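Local coordinates for protein DraIII (Deinococcus radiophilus, PDB 4L0K) that probably recognises and cleaves specific double-stranded DNA sequences, as a type II restriction endonuclease of the His-Me finger superfamily, at residues Ala182-Arg187 with Ala191-Phe196; Asn202-Asn207 with Asp211-Trp216. All coordinates share one frame; numbering follows the deposited sequence.

Contact 1: residues Ala182-Arg187 with Ala191-Phe196; sequences AHKTPR and AENVGF
The carboxamide of N193 meets the backbone of T185 in its own plane and binds it through both OD1 and ND2. OD1 of N193 accepts T185 N at 2.8 Å, while N193 ND2 donates to T185 O at 2.7 Å; each donor lies in the plane of its acceptor carbonyl, on a lone pair. With CG anti to the backbone N (chi1 -164°), the N193 side chain is carried across the gap to the outgoing chain, and the paired bonds fix the rotation of its amide. ND2 also reaches L188 O, so the same nitrogen ties down the turn between the strands.

The imidazole of H183 stands next to this amide, the two planes 55° apart, with N193 ND2 at the edge of the ring. Side by side with H183 and pointing the same way, V194 brings CG1 to 3.7 Å from H183 CD2. H183 NE2 is hydrogen-bonded to ND1 of H189, which gives the ring a second restraint. The K184 side chain runs extended alongside the opposite segment, past N193 O, and NZ meets E192 O at 3.0 Å, nearly in line with the carbonyl. A water bridges K184 NZ to V194 O, whereas the salt bridge from K184 NZ to E192 OE2 is long, at 4.0 Å.

In the strands themselves, A182 and G195 form a hydrogen-bonded antiparallel pair, H183 and V194 a non-hydrogen-bonded one, and K184 N donates to N193 O at 2.9 Å. V194 packs on V118 and L122 of helix 112-126. A two-stranded hairpin with a histidine ending its first strand and a loop asparagine bonded across to the backbone is consistent with the ββα-metal motif of HNH-type His-Me finger nucleases.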
ATOM      1  N   ALA A 182       1.194 -11.548  -8.233  1.00 29.19           N
ATOM      2  CA  ALA A 182      -0.007 -11.530  -7.414  1.00 25.50           C
ATOM      3  C   ALA A 182      -0.280 -12.883  -6.778  1.00 26.48           C
ATOM      4  O   ALA A 182       0.052 -13.941  -7.345  1.00 29.15           O
ATOM      5  CB  ALA A 182      -1.203 -11.087  -8.245  1.00 20.00           C
ATOM      6  N   HIS A 183      -0.894 -12.814  -5.602  1.00 26.17           N
ATOM      7  CA  HIS A 183      -1.440 -13.955  -4.889  1.00 29.09           C
ATOM      8  C   HIS A 183      -2.944 -13.810  -4.781  1.00 28.60           C
ATOM      9  O   HIS A 183      -3.442 -12.915  -4.098  1.00 35.58           O
ATOM     10  CB  HIS A 183      -0.811 -14.048  -3.500  1.00 29.96           C
ATOM     11  CG  HIS A 183       0.658 -14.312  -3.546  1.00 35.69           C
ATOM     12  ND1 HIS A 183       1.582 -13.322  -3.807  1.00 39.79           N
ATOM     13  CD2 HIS A 183       1.359 -15.464  -3.437  1.00 33.70           C
ATOM     14  CE1 HIS A 183       2.791 -13.847  -3.824  1.00 38.07           C
ATOM     15  NE2 HIS A 183       2.686 -15.145  -3.600  1.00 43.55           N
ATOM     16  N   LYS A 184      -3.664 -14.697  -5.461  1.00 30.23           N
ATOM     17  CA  LYS A 184      -5.120 -14.608  -5.545  1.00 30.88           C
ATOM     18  C   LYS A 184      -5.761 -14.708  -4.169  1.00 34.19           C
ATOM     19  O   LYS A 184      -6.770 -14.066  -3.897  1.00 35.87           O
ATOM     20  CB  LYS A 184      -5.684 -15.703  -6.453  1.00 27.20           C
ATOM     21  CG  LYS A 184      -5.286 -15.593  -7.901  1.00 30.80           C
ATOM     22  CD  LYS A 184      -5.687 -16.870  -8.660  1.00 31.96           C
ATOM     23  CE  LYS A 184      -4.780 -17.090  -9.866  1.00 33.10           C
ATOM     24  NZ  LYS A 184      -5.139 -18.351 -10.585  1.00 44.44           N
ATOM     25  N   THR A 185      -5.184 -15.548  -3.319  1.00 31.92           N
ATOM     26  CA  THR A 185      -5.605 -15.650  -1.936  1.00 41.49           C
ATOM     27  C   THR A 185      -4.367 -15.369  -1.107  1.00 39.58           C
ATOM     28  O   THR A 185      -3.304 -15.901  -1.404  1.00 34.02           O
ATOM     29  CB  THR A 185      -6.169 -17.050  -1.618  1.00 50.57           C
ATOM     30  OG1 THR A 185      -7.507 -17.143  -2.112  1.00 56.95           O
ATOM     31  CG2 THR A 185      -6.177 -17.312  -0.113  1.00 53.13           C
ATOM     32  N   PRO A 186      -4.495 -14.501  -0.085  1.00 48.71           N
ATOM     33  CA  PRO A 186      -3.352 -14.037   0.716  1.00 45.97           C
ATOM     34  C   PRO A 186      -2.525 -15.191   1.284  1.00 39.66           C
ATOM     35  O   PRO A 186      -3.094 -16.212   1.667  1.00 38.00           O
ATOM     36  CB  PRO A 186      -4.015 -13.288   1.877  1.00 42.32           C
ATOM     37  CG  PRO A 186      -5.369 -12.924   1.391  1.00 50.86           C
ATOM     38  CD  PRO A 186      -5.779 -13.960   0.402  1.00 49.67           C
ATOM     39  N   ARG A 187      -1.209 -15.019   1.331  1.00 48.94           N
ATOM     40  CA  ARG A 187      -0.335 -15.928   2.062  1.00 62.94           C
ATOM     41  C   ARG A 187      -0.458 -17.375   1.592  1.00 68.59           C
ATOM     42  O   ARG A 187      -0.591 -18.298   2.399  1.00 77.06           O
ATOM     43  CB  ARG A 187      -0.605 -15.832   3.570  1.00 70.04           C
ATOM     44  CG  ARG A 187      -0.045 -14.577   4.228  1.00 80.44           C
ATOM     45  CD  ARG A 187      -0.384 -14.530   5.714  1.00 89.38           C
ATOM     46  NE  ARG A 187      -0.221 -15.834   6.357  1.00 97.06           N
ATOM     47  CZ  ARG A 187       0.037 -16.012   7.652  1.00 98.03           C
ATOM     48  NH1 ARG A 187       0.166 -17.240   8.139  1.00 96.01           N
ATOM     49  NH2 ARG A 187       0.176 -14.967   8.463  1.00 96.93           N
ATOM     50  N   ALA A 191       1.649 -22.754  -7.401  1.00 34.59           N
ATOM     51  CA  ALA A 191       1.373 -22.500  -8.812  1.00 29.67           C
ATOM     52  C   ALA A 191      -0.024 -21.960  -9.061  1.00 30.56           C
ATOM     53  O   ALA A 191      -0.203 -21.047  -9.864  1.00 30.30           O
ATOM     54  CB  ALA A 191       1.580 -23.757  -9.638  1.00 34.95           C
ATOM     55  N   GLU A 192      -1.002 -22.531  -8.373  1.00 24.13           N
ATOM     56  CA  GLU A 192      -2.396 -22.276  -8.677  1.00 31.46           C
ATOM     57  C   GLU A 192      -2.765 -20.867  -8.248  1.00 30.75           C
ATOM     58  O   GLU A 192      -3.546 -20.192  -8.909  1.00 27.17           O
ATOM     59  CB  GLU A 192      -3.296 -23.304  -7.972  1.00 36.43           C
ATOM     60  CG  GLU A 192      -4.782 -23.222  -8.349  1.00 55.99           C
ATOM     61  CD  GLU A 192      -5.528 -22.109  -7.620  1.00 73.46           C
ATOM     62  OE1 GLU A 192      -5.313 -21.948  -6.397  1.00 81.87           O
ATOM     63  OE2 GLU A 192      -6.317 -21.384  -8.271  1.00 76.57           O
ATOM     64  N   ASN A 193      -2.178 -20.435  -7.143  1.00 27.41           N
ATOM     65  CA  ASN A 193      -2.550 -19.186  -6.511  1.00 29.75           C
ATOM     66  C   ASN A 193      -1.865 -17.952  -7.096  1.00 35.28           C
ATOM     67  O   ASN A 193      -2.223 -16.831  -6.736  1.00 30.56           O
ATOM     68  CB  ASN A 193      -2.273 -19.267  -5.007  1.00 28.61           C
ATOM     69  CG  ASN A 193      -2.970 -18.167  -4.224  1.00 36.19           C
ATOM     70  OD1 ASN A 193      -4.156 -17.905  -4.426  1.00 31.98           O
ATOM     71  ND2 ASN A 193      -2.224 -17.495  -3.346  1.00 36.42           N
ATOM     72  N   VAL A 194      -0.884 -18.127  -7.983  1.00 27.88           N
ATOM     73  CA  VAL A 194      -0.110 -16.950  -8.412  1.00 32.14           C
ATOM     74  C   VAL A 194      -0.365 -16.484  -9.832  1.00 35.37           C
ATOM     75  O   VAL A 194      -0.814 -17.254 -10.680  1.00 39.64           O
ATOM     76  CB  VAL A 194       1.415 -17.102  -8.199  1.00 28.95           C
ATOM     77  CG1 VAL A 194       1.726 -17.156  -6.711  1.00 22.22           C
ATOM     78  CG2 VAL A 194       1.959 -18.334  -8.959  1.00 23.71           C
ATOM     79  N   GLY A 195      -0.070 -15.209 -10.073  1.00 26.55           N
ATOM     80  CA  GLY A 195      -0.127 -14.682 -11.423  1.00 28.96           C
ATOM     81  C   GLY A 195       0.518 -13.318 -11.511  1.00 32.65           C
ATOM     82  O   GLY A 195       1.340 -12.984 -10.683  1.00 41.98           O
ATOM     83  N   PHE A 196       0.133 -12.521 -12.498  1.00 28.64           N
ATOM     84  CA  PHE A 196       0.628 -11.154 -12.582  1.00 25.28           C
ATOM     85  C   PHE A 196      -0.496 -10.141 -12.356  1.00 32.72           C
ATOM     86  O   PHE A 196      -1.682 -10.415 -12.652  1.00 28.13           O
ATOM     87  CB  PHE A 196       1.311 -10.908 -13.932  1.00 29.76           C
ATOM     88  CG  PHE A 196       2.527 -11.780 -14.174  1.00 24.82           C
ATOM     89  CD1 PHE A 196       3.555 -11.832 -13.258  1.00 25.18           C
ATOM     90  CD2 PHE A 196       2.629 -12.534 -15.328  1.00 27.45           C
ATOM     91  CE1 PHE A 196       4.663 -12.627 -13.476  1.00 29.79           C
ATOM     92  CE2 PHE A 196       3.742 -13.342 -15.568  1.00 28.40           C
ATOM     93  CZ  PHE A 196       4.759 -13.389 -14.627  1.00 33.82           C
TER
HETATM   94  O   HOH W   1      -3.165 -17.515 -12.713  1.00 42.02           O

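Contact 2: residues Asn202-Asn207 with Asp211-Trp216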
ATOM      1  N   ASN A 202      -2.674  -4.702  -7.504  1.00 28.99           N
ATOM      2  CA  ASN A 202      -2.031  -5.481  -6.464  1.00 31.64           C
ATOM      3  C   ASN A 202      -2.034  -4.783  -5.100  1.00 30.12           C
ATOM      4  O   ASN A 202      -2.347  -5.418  -4.097  1.00 28.96           O
ATOM      5  CB  ASN A 202      -0.602  -5.846  -6.866  1.00 38.80           C
ATOM      6  CG  ASN A 202      -0.097  -7.063  -6.135  1.00 39.05           C
ATOM      7  OD1 ASN A 202      -0.870  -7.944  -5.783  1.00 45.76           O
ATOM      8  ND2 ASN A 202       1.203  -7.118  -5.904  1.00 36.86           N
ATOM      9  N   VAL A 203      -1.711  -3.493  -5.034  1.00 29.31           N
ATOM     10  CA  VAL A 203      -1.822  -2.841  -3.721  1.00 31.14           C
ATOM     11  C   VAL A 203      -3.282  -2.622  -3.276  1.00 29.84           C
ATOM     12  O   VAL A 203      -3.568  -2.739  -2.096  1.00 23.08           O
ATOM     13  CB  VAL A 203      -0.911  -1.592  -3.513  1.00 31.22           C
ATOM     14  CG1 VAL A 203       0.292  -1.583  -4.466  1.00 27.74           C
ATOM     15  CG2 VAL A 203      -1.691  -0.326  -3.580  1.00 33.44           C
ATOM     16  N   ALA A 204      -4.210  -2.394  -4.213  1.00 21.59           N
ATOM     17  CA  ALA A 204      -5.620  -2.249  -3.833  1.00 28.41           C
ATOM     18  C   ALA A 204      -6.153  -3.512  -3.153  1.00 26.46           C
ATOM     19  O   ALA A 204      -6.870  -3.438  -2.154  1.00 24.93           O
ATOM     20  CB  ALA A 204      -6.507  -1.881  -5.055  1.00 18.43           C
ATOM     21  N   GLN A 205      -5.805  -4.672  -3.708  1.00 24.94           N
ATOM     22  CA  GLN A 205      -6.315  -5.934  -3.189  1.00 26.66           C
ATOM     23  C   GLN A 205      -5.909  -6.153  -1.727  1.00 24.20           C
ATOM     24  O   GLN A 205      -6.670  -6.729  -0.944  1.00 21.39           O
ATOM     25  CB  GLN A 205      -5.836  -7.090  -4.076  1.00 28.30           C
ATOM     26  CG  GLN A 205      -6.396  -8.453  -3.728  1.00 22.22           C
ATOM     27  CD  GLN A 205      -5.494  -9.592  -4.226  1.00 31.88           C
ATOM     28  OE1 GLN A 205      -4.578  -9.372  -5.011  1.00 36.04           O
ATOM     29  NE2 GLN A 205      -5.749 -10.801  -3.754  1.00 29.11           N
ATOM     30  N   GLY A 206      -4.710  -5.697  -1.363  1.00 24.93           N
ATOM     31  CA  GLY A 206      -4.236  -5.796   0.014  1.00 23.88           C
ATOM     32  C   GLY A 206      -4.280  -7.193   0.621  1.00 31.91           C
ATOM     33  O   GLY A 206      -3.732  -8.141   0.061  1.00 34.12           O
ATOM     34  N   ASN A 207      -4.941  -7.331   1.766  1.00 26.94           N
ATOM     35  CA  ASN A 207      -4.991  -8.627   2.452  1.00 33.09           C
ATOM     36  C   ASN A 207      -6.267  -9.412   2.161  1.00 33.53           C
ATOM     37  O   ASN A 207      -6.581 -10.379   2.852  1.00 40.71           O
ATOM     38  CB  ASN A 207      -4.830  -8.455   3.972  1.00 39.68           C
ATOM     39  CG  ASN A 207      -5.946  -7.603   4.595  1.00 51.47           C
ATOM     40  OD1 ASN A 207      -6.920  -7.249   3.929  1.00 46.11           O
ATOM     41  ND2 ASN A 207      -5.800  -7.271   5.882  1.00 55.28           N
ATOM     42  N   ASP A 211     -12.134 -12.985  -4.353  1.00 18.50           N
ATOM     43  CA  ASP A 211     -13.579 -13.014  -4.136  1.00 23.45           C
ATOM     44  C   ASP A 211     -14.017 -12.014  -3.058  1.00 26.37           C
ATOM     45  O   ASP A 211     -15.018 -11.331  -3.232  1.00 31.85           O
ATOM     46  CB  ASP A 211     -14.062 -14.423  -3.783  1.00 28.88           C
ATOM     47  CG  ASP A 211     -13.856 -15.424  -4.919  1.00 47.00           C
ATOM     48  OD1 ASP A 211     -13.601 -15.002  -6.071  1.00 49.73           O
ATOM     49  OD2 ASP A 211     -13.957 -16.645  -4.661  1.00 52.18           O
ATOM     50  N   GLU A 212     -13.271 -11.911  -1.956  1.00 30.85           N
ATOM     51  CA  GLU A 212     -13.594 -10.897  -0.933  1.00 27.87           C
ATOM     52  C   GLU A 212     -13.450  -9.497  -1.508  1.00 26.57           C
ATOM     53  O   GLU A 212     -14.217  -8.602  -1.175  1.00 37.21           O
ATOM     54  CB  GLU A 212     -12.710 -11.028   0.314  1.00 24.91           C
ATOM     55  CG  GLU A 212     -13.009 -12.242   1.195  1.00 28.08           C
ATOM     56  CD  GLU A 212     -11.782 -12.706   1.973  1.00 35.17           C
ATOM     57  OE1 GLU A 212     -11.815 -13.822   2.523  1.00 43.28           O
ATOM     58  OE2 GLU A 212     -10.775 -11.964   2.026  1.00 30.56           O
ATOM     59  N   PHE A 213     -12.456  -9.305  -2.374  1.00 24.05           N
ATOM     60  CA  PHE A 213     -12.163  -7.975  -2.906  1.00 18.85           C
ATOM     61  C   PHE A 213     -13.319  -7.528  -3.813  1.00 25.90           C
ATOM     62  O   PHE A 213     -13.750  -6.369  -3.763  1.00 30.97           O
ATOM     63  CB  PHE A 213     -10.841  -8.005  -3.691  1.00 17.64           C
ATOM     64  CG  PHE A 213     -10.280  -6.635  -4.039  1.00 25.72           C
ATOM     65  CD1 PHE A 213     -10.603  -5.511  -3.287  1.00 25.59           C
ATOM     66  CD2 PHE A 213      -9.418  -6.485  -5.117  1.00 22.26           C
ATOM     67  CE1 PHE A 213     -10.082  -4.264  -3.605  1.00 26.17           C
ATOM     68  CE2 PHE A 213      -8.882  -5.237  -5.436  1.00 26.36           C
ATOM     69  CZ  PHE A 213      -9.219  -4.123  -4.679  1.00 23.98           C
ATOM     70  N   TYR A 214     -13.811  -8.466  -4.632  1.00 21.28           N
ATOM     71  CA  TYR A 214     -14.878  -8.197  -5.609  1.00 21.56           C
ATOM     72  C   TYR A 214     -16.174  -7.982  -4.869  1.00 24.11           C
ATOM     73  O   TYR A 214     -16.930  -7.071  -5.188  1.00 40.92           O
ATOM     74  CB  TYR A 214     -15.041  -9.367  -6.582  1.00 23.88           C
ATOM     75  CG  TYR A 214     -13.835  -9.634  -7.452  1.00 28.96           C
ATOM     76  CD1 TYR A 214     -13.009  -8.595  -7.861  1.00 33.20           C
ATOM     77  CD2 TYR A 214     -13.518 -10.920  -7.862  1.00 23.94           C
ATOM     78  CE1 TYR A 214     -11.911  -8.820  -8.652  1.00 24.57           C
ATOM     79  CE2 TYR A 214     -12.415 -11.152  -8.666  1.00 29.10           C
ATOM     80  CZ  TYR A 214     -11.615 -10.090  -9.050  1.00 24.21           C
ATOM     81  OH  TYR A 214     -10.512 -10.297  -9.833  1.00 34.88           O
ATOM     82  N   LEU A 215     -16.407  -8.820  -3.857  1.00 24.09           N
ATOM     83  CA  LEU A 215     -17.575  -8.677  -3.003  1.00 28.54           C
ATOM     84  C   LEU A 215     -17.574  -7.272  -2.348  1.00 32.09           C
ATOM     85  O   LEU A 215     -18.582  -6.554  -2.368  1.00 36.47           O
ATOM     86  CB  LEU A 215     -17.607  -9.813  -1.972  1.00 29.49           C
ATOM     87  CG  LEU A 215     -18.721  -9.736  -0.925  1.00 48.00           C
ATOM     88  CD1 LEU A 215     -20.089  -9.960  -1.566  1.00 47.49           C
ATOM     89  CD2 LEU A 215     -18.486 -10.707   0.231  1.00 47.00           C
ATOM     90  N   TRP A 216     -16.414  -6.884  -1.818  1.00 32.13           N
ATOM     91  CA  TRP A 216     -16.188  -5.550  -1.252  1.00 32.53           C
ATOM     92  C   TRP A 216     -16.536  -4.435  -2.224  1.00 28.30           C
ATOM     93  O   TRP A 216     -17.268  -3.512  -1.862  1.00 25.38           O
ATOM     94  CB  TRP A 216     -14.724  -5.376  -0.829  1.00 26.25           C
ATOM     95  CG  TRP A 216     -14.435  -4.046  -0.260  1.00 25.94           C
ATOM     96  CD1 TRP A 216     -14.766  -3.604   0.992  1.00 28.09           C
ATOM     97  CD2 TRP A 216     -13.735  -2.971  -0.888  1.00 30.58           C
ATOM     98  NE1 TRP A 216     -14.323  -2.323   1.179  1.00 29.13           N
ATOM     99  CE2 TRP A 216     -13.690  -1.902   0.045  1.00 27.12           C
ATOM    100  CE3 TRP A 216     -13.138  -2.804  -2.138  1.00 26.98           C
ATOM    101  CZ2 TRP A 216     -13.083  -0.683  -0.243  1.00 22.03           C
ATOM    102  CZ3 TRP A 216     -12.518  -1.591  -2.420  1.00 23.60           C
ATOM    103  CH2 TRP A 216     -12.496  -0.546  -1.476  1.00 26.08           C
TER
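F213 lays one face of its ring over the backbone of Q205. The CA of Q205 lies 3.7 Å from the centroid of the F213 ring and 19° off its normal, a CH-pi contact displaced toward the rim. At the far end of the ring, F213 CZ touches A204 CB at 3.5 Å and comes equally near to the A204 carbonyl carbon. CB and CG of Q205 continue on the same side of the ring plane just past the rim, CB standing 3.8 Å from F213 CD2. The phenyl group spans the gap between the helices because CG of F213 is anti to its own backbone N (chi1 -168°), which carries the ring from helix 210-226 toward helix 199-205.

Helix 199-205 directly follows the second hairpin strand and is consistent with the α element of a ββα-metal finger; F213 thus rests on the last turn of that element, where a buried aromatic meets largely main-chain atoms. The helix ends at Q205; G206, with positive phi, is the first residue to leave helical geometry.

Farther out, Q205 extends its amide away from the ring, and NE2 is held by K208 O in the connecting loop and by H183 O of the hairpin. These bonds steady the side chain whose stem borders F213. I159 packs against both Q205 and F213, and E212 OE2 accepts a hydrogen bond from S209 N, just before helix 210-226. F200 of the second subunit packs on F213 and meets the W216 ring edge to face, while V203 touches V203 of that same neighbouring subunit.

Contacts 1 and 2 follow one another along the chain, their centres about 12 Å apart: the hairpin of strands 179-183 and 194-198 comes first in the sequence, followed by the packing of helices 199-205 and 210-226. Strand 194-198 runs straight into helix 199-205, so the two contacts share a continuous strand-to-helix unit. They also touch directly, through the amide of Q205 and by P186 packing on N207 O. Contact 1 lies about 8 Å from the centre of the subunit, against helix 112-126, whereas the centre of contact 2 is about 19 Å from it and borders the second subunit. The probable ββα-metal nuclease core is thereby joined to the dimer interface over a short distance.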